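Local atomic coordinates of 4-hydroxybenzoyl-CoA thioesterase (PDB entry 5WH9), a protein that probably hydrolyses the thioester bond of aromatic acyl-coenzyme A substrates such as gentisyl-CoA, as a hotdog-fold thioesterase. Residues B[55-60]-B[106-111]. Sequence-based numbering, arbitrary orientation.
Sequences FPIVEA and EKRVWA
Arg108 reaches from its strand to the backbone of Phe55, where NH1 donates to the carbonyl O at 2.9 Å, the oxygen lying in the guanidinium plane. The long, flat arginine suits this place because its N-H groups fan out in one plane, so that several acceptors can be met at once: NE donates to Glu106 OE2 at 2.8 Å in a salt bridge, NH2 adds a weak bond to the same oxygen, and NH2 also pairs with Asp31 of helix 25-40. OE2 is met by NE from above the carboxylate plane, while Glu106 OE1 bonds to Tyr23 OH of the second subunit. Toward the rim of one guanidinium face lies Ile57 CD1. Chi1 sets CG1 of Ile57 anti to the backbone N, and chi2 of 81° then turns CD1 toward Glu106 CB, so an apolar methyl packs against the polar pair.

The backbones pair antiparallel, interrupted by a classic beta bulge in which Val58 and Glu59 both face Lys107. Lys107 O accepts a nearly straight bond from Val58 N (2.7 Å, 173°) and a weak one from Glu59 N; Lys107 N returns a bond to Glu59 O at 2.7 Å. Beyond the bulge, Val109 N donates to Pro56 O. Proline has no N-H to donate, and here only its carbonyl is used in the pairing between the two segments. The branched Val58 sets CG1 against Val109 CG1 at 3.8 Å.

Replacing Arg108 with a leucine would probably leave the Phe55 carbonyl without this donor and the carboxylates of Glu106 and Asp31 without their shared positive charge. One guanidinium on strand 99-111 thus links the residues leading into strand 57-64 to helix 25-40, and Glu106 carries the network on to the second subunit.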
ATOM      1  N   PHE B  55     -16.785   8.455  -9.085  1.00 29.21           N
ATOM      2  CA  PHE B  55     -17.020   9.630  -8.250  1.00 26.87           C
ATOM      3  C   PHE B  55     -15.660  10.099  -7.774  1.00 25.90           C
ATOM      4  O   PHE B  55     -15.357  10.062  -6.584  1.00 28.88           O
ATOM      5  CB  PHE B  55     -17.934   9.288  -7.064  1.00 28.67           C
ATOM      6  CG  PHE B  55     -17.793   7.871  -6.601  1.00 29.69           C
ATOM      7  CD1 PHE B  55     -18.462   6.852  -7.251  1.00 33.05           C
ATOM      8  CD2 PHE B  55     -16.944   7.546  -5.557  1.00 32.56           C
ATOM      9  CE1 PHE B  55     -18.309   5.531  -6.851  1.00 34.57           C
ATOM     10  CE2 PHE B  55     -16.789   6.227  -5.150  1.00 29.57           C
ATOM     11  CZ  PHE B  55     -17.476   5.223  -5.800  1.00 32.76           C
ATOM     12  N   PRO B  56     -14.828  10.540  -8.723  1.00 27.02           N
ATOM     13  CA  PRO B  56     -13.423  10.905  -8.505  1.00 26.81           C
ATOM     14  C   PRO B  56     -13.267  12.013  -7.475  1.00 21.22           C
ATOM     15  O   PRO B  56     -14.110  12.899  -7.380  1.00 18.10           O
ATOM     16  CB  PRO B  56     -12.988  11.417  -9.876  1.00 21.11           C
ATOM     17  CG  PRO B  56     -13.911  10.740 -10.824  1.00 22.84           C
ATOM     18  CD  PRO B  56     -15.225  10.725 -10.125  1.00 23.18           C
ATOM     19  N   ILE B  57     -12.170  11.970  -6.735  1.00 24.96           N
ATOM     20  CA  ILE B  57     -11.890  12.974  -5.732  1.00 24.86           C
ATOM     21  C   ILE B  57     -11.391  14.238  -6.431  1.00 24.88           C
ATOM     22  O   ILE B  57     -10.633  14.157  -7.403  1.00 26.85           O
ATOM     23  CB  ILE B  57     -10.811  12.454  -4.779  1.00 27.17           C
ATOM     24  CG1 ILE B  57     -10.723  13.314  -3.528  1.00 21.72           C
ATOM     25  CG2 ILE B  57      -9.448  12.375  -5.489  1.00 28.84           C
ATOM     26  CD1 ILE B  57     -11.778  12.974  -2.532  1.00 23.48           C
ATOM     27  N   VAL B  58     -11.814  15.408  -5.962  1.00 18.17           N
ATOM     28  CA  VAL B  58     -11.189  16.652  -6.434  1.00 21.21           C
ATOM     29  C   VAL B  58     -10.335  17.291  -5.344  1.00 21.48           C
ATOM     30  O   VAL B  58      -9.393  18.039  -5.632  1.00 19.35           O
ATOM     31  CB  VAL B  58     -12.206  17.676  -6.949  1.00 20.12           C
ATOM     32  CG1 VAL B  58     -12.701  17.284  -8.314  1.00 30.88           C
ATOM     33  CG2 VAL B  58     -13.355  17.761  -6.027  1.00 19.57           C
ATOM     34  N   GLU B  59     -10.665  16.978  -4.094  1.00 19.58           N
ATOM     35  CA  GLU B  59      -9.962  17.536  -2.953  1.00 24.09           C
ATOM     36  C   GLU B  59     -10.191  16.678  -1.703  1.00 21.83           C
ATOM     37  O   GLU B  59     -11.268  16.141  -1.514  1.00 23.14           O
ATOM     38  CB  GLU B  59     -10.437  18.974  -2.721  1.00 27.80           C
ATOM     39  CG  GLU B  59      -9.719  19.716  -1.607  1.00 30.64           C
ATOM     40  CD  GLU B  59      -9.979  21.214  -1.658  1.00 50.79           C
ATOM     41  OE1 GLU B  59     -10.994  21.629  -2.274  1.00 52.21           O
ATOM     42  OE2 GLU B  59      -9.154  21.978  -1.101  1.00 54.12           O
ATOM     43  N   ALA B  60      -9.175  16.543  -0.857  1.00 14.65           N
ATOM     44  CA  ALA B  60      -9.339  15.772   0.372  1.00 14.41           C
ATOM     45  C   ALA B  60      -8.469  16.288   1.512  1.00 14.51           C
ATOM     46  O   ALA B  60      -7.312  16.649   1.310  1.00 18.29           O
ATOM     47  CB  ALA B  60      -9.087  14.286   0.120  1.00  9.32           C
ATOM     48  N   GLU B 106     -13.936  14.686   1.833  1.00 12.92           N
ATOM     49  CA  GLU B 106     -13.569  14.502   0.452  1.00 13.08           C
ATOM     50  C   GLU B 106     -14.529  15.369  -0.366  1.00 18.03           C
ATOM     51  O   GLU B 106     -15.741  15.314  -0.166  1.00 18.75           O
ATOM     52  CB  GLU B 106     -13.756  13.030   0.064  1.00 15.51           C
ATOM     53  CG  GLU B 106     -12.897  12.032   0.842  1.00 11.28           C
ATOM     54  CD  GLU B 106     -13.162  10.585   0.447  1.00 17.00           C
ATOM     55  OE1 GLU B 106     -12.187   9.811   0.355  1.00 14.34           O
ATOM     56  OE2 GLU B 106     -14.343  10.205   0.254  1.00 20.47           O
ATOM     57  N   LYS B 107     -13.999  16.190  -1.260  1.00 17.22           N
ATOM     58  CA  LYS B 107     -14.825  16.757  -2.314  1.00 19.38           C
ATOM     59  C   LYS B 107     -14.775  15.823  -3.511  1.00 18.00           C
ATOM     60  O   LYS B 107     -13.693  15.483  -3.994  1.00 18.18           O
ATOM     61  CB  LYS B 107     -14.322  18.131  -2.732  1.00 19.77           C
ATOM     62  CG  LYS B 107     -15.233  18.817  -3.750  1.00 27.48           C
ATOM     63  CD  LYS B 107     -15.061  20.341  -3.744  1.00 23.61           C
ATOM     64  CE  LYS B 107     -15.924  20.968  -4.833  1.00 29.54           C
ATOM     65  NZ  LYS B 107     -15.950  22.469  -4.788  1.00 37.07           N
ATOM     66  N   ARG B 108     -15.936  15.391  -3.984  1.00 18.14           N
ATOM     67  CA  ARG B 108     -15.980  14.488  -5.129  1.00 19.13           C
ATOM     68  C   ARG B 108     -16.944  14.970  -6.212  1.00 20.84           C
ATOM     69  O   ARG B 108     -17.906  15.696  -5.945  1.00 20.78           O
ATOM     70  CB  ARG B 108     -16.347  13.065  -4.694  1.00 18.34           C
ATOM     71  CG  ARG B 108     -15.401  12.417  -3.690  1.00 18.87           C
ATOM     72  CD  ARG B 108     -15.887  11.011  -3.354  1.00 20.33           C
ATOM     73  NE  ARG B 108     -15.003  10.263  -2.465  1.00 22.10           N
ATOM     74  CZ  ARG B 108     -14.102   9.372  -2.876  1.00 25.38           C
ATOM     75  NH1 ARG B 108     -13.956   9.125  -4.171  1.00 21.32           N
ATOM     76  NH2 ARG B 108     -13.347   8.728  -1.993  1.00 20.98           N
ATOM     77  N   VAL B 109     -16.681  14.552  -7.440  1.00 20.24           N
ATOM     78  CA  VAL B 109     -17.549  14.884  -8.552  1.00 25.19           C
ATOM     79  C   VAL B 109     -18.075  13.588  -9.128  1.00 30.32           C
ATOM     80  O   VAL B 109     -17.743  12.520  -8.623  1.00 32.47           O
ATOM     81  CB  VAL B 109     -16.805  15.692  -9.637  1.00 23.42           C
ATOM     82  CG1 VAL B 109     -16.372  17.037  -9.074  1.00 20.40           C
ATOM     83  CG2 VAL B 109     -15.615  14.918 -10.170  1.00 21.56           C
ATOM     84  N   TRP B 110     -18.899  13.671 -10.166  1.00 35.44           N
ATOM     85  CA  TRP B 110     -19.387  12.475 -10.833  1.00 30.74           C
ATOM     86  C   TRP B 110     -18.828  12.445 -12.240  1.00 32.45           C
ATOM     87  O   TRP B 110     -18.864  13.459 -12.938  1.00 35.32           O
ATOM     88  CB  TRP B 110     -20.910  12.475 -10.872  1.00 33.05           C
ATOM     89  CG  TRP B 110     -21.499  11.099 -10.926  1.00 34.45           C
ATOM     90  CD1 TRP B 110     -21.822  10.386 -12.044  1.00 35.83           C
ATOM     91  CD2 TRP B 110     -21.829  10.263  -9.807  1.00 37.06           C
ATOM     92  NE1 TRP B 110     -22.339   9.167 -11.694  1.00 36.24           N
ATOM     93  CE2 TRP B 110     -22.352   9.063 -10.327  1.00 35.90           C
ATOM     94  CE3 TRP B 110     -21.738  10.417  -8.415  1.00 36.00           C
ATOM     95  CZ2 TRP B 110     -22.784   8.018  -9.506  1.00 34.04           C
ATOM     96  CZ3 TRP B 110     -22.163   9.378  -7.597  1.00 34.58           C
ATOM     97  CH2 TRP B 110     -22.681   8.195  -8.145  1.00 39.23           C
ATOM     98  N   ALA B 111     -18.301  11.294 -12.656  1.00 26.86           N
ATOM     99  CA  ALA B 111     -17.701  11.170 -13.982  1.00 32.08           C
ATOM    100  C   ALA B 111     -18.079   9.868 -14.687  1.00 39.11           C
ATOM    101  O   ALA B 111     -18.579   8.923 -14.055  1.00 31.31           O
ATOM    102  CB  ALA B 111     -16.181  11.307 -13.903  1.00 31.41           C
TER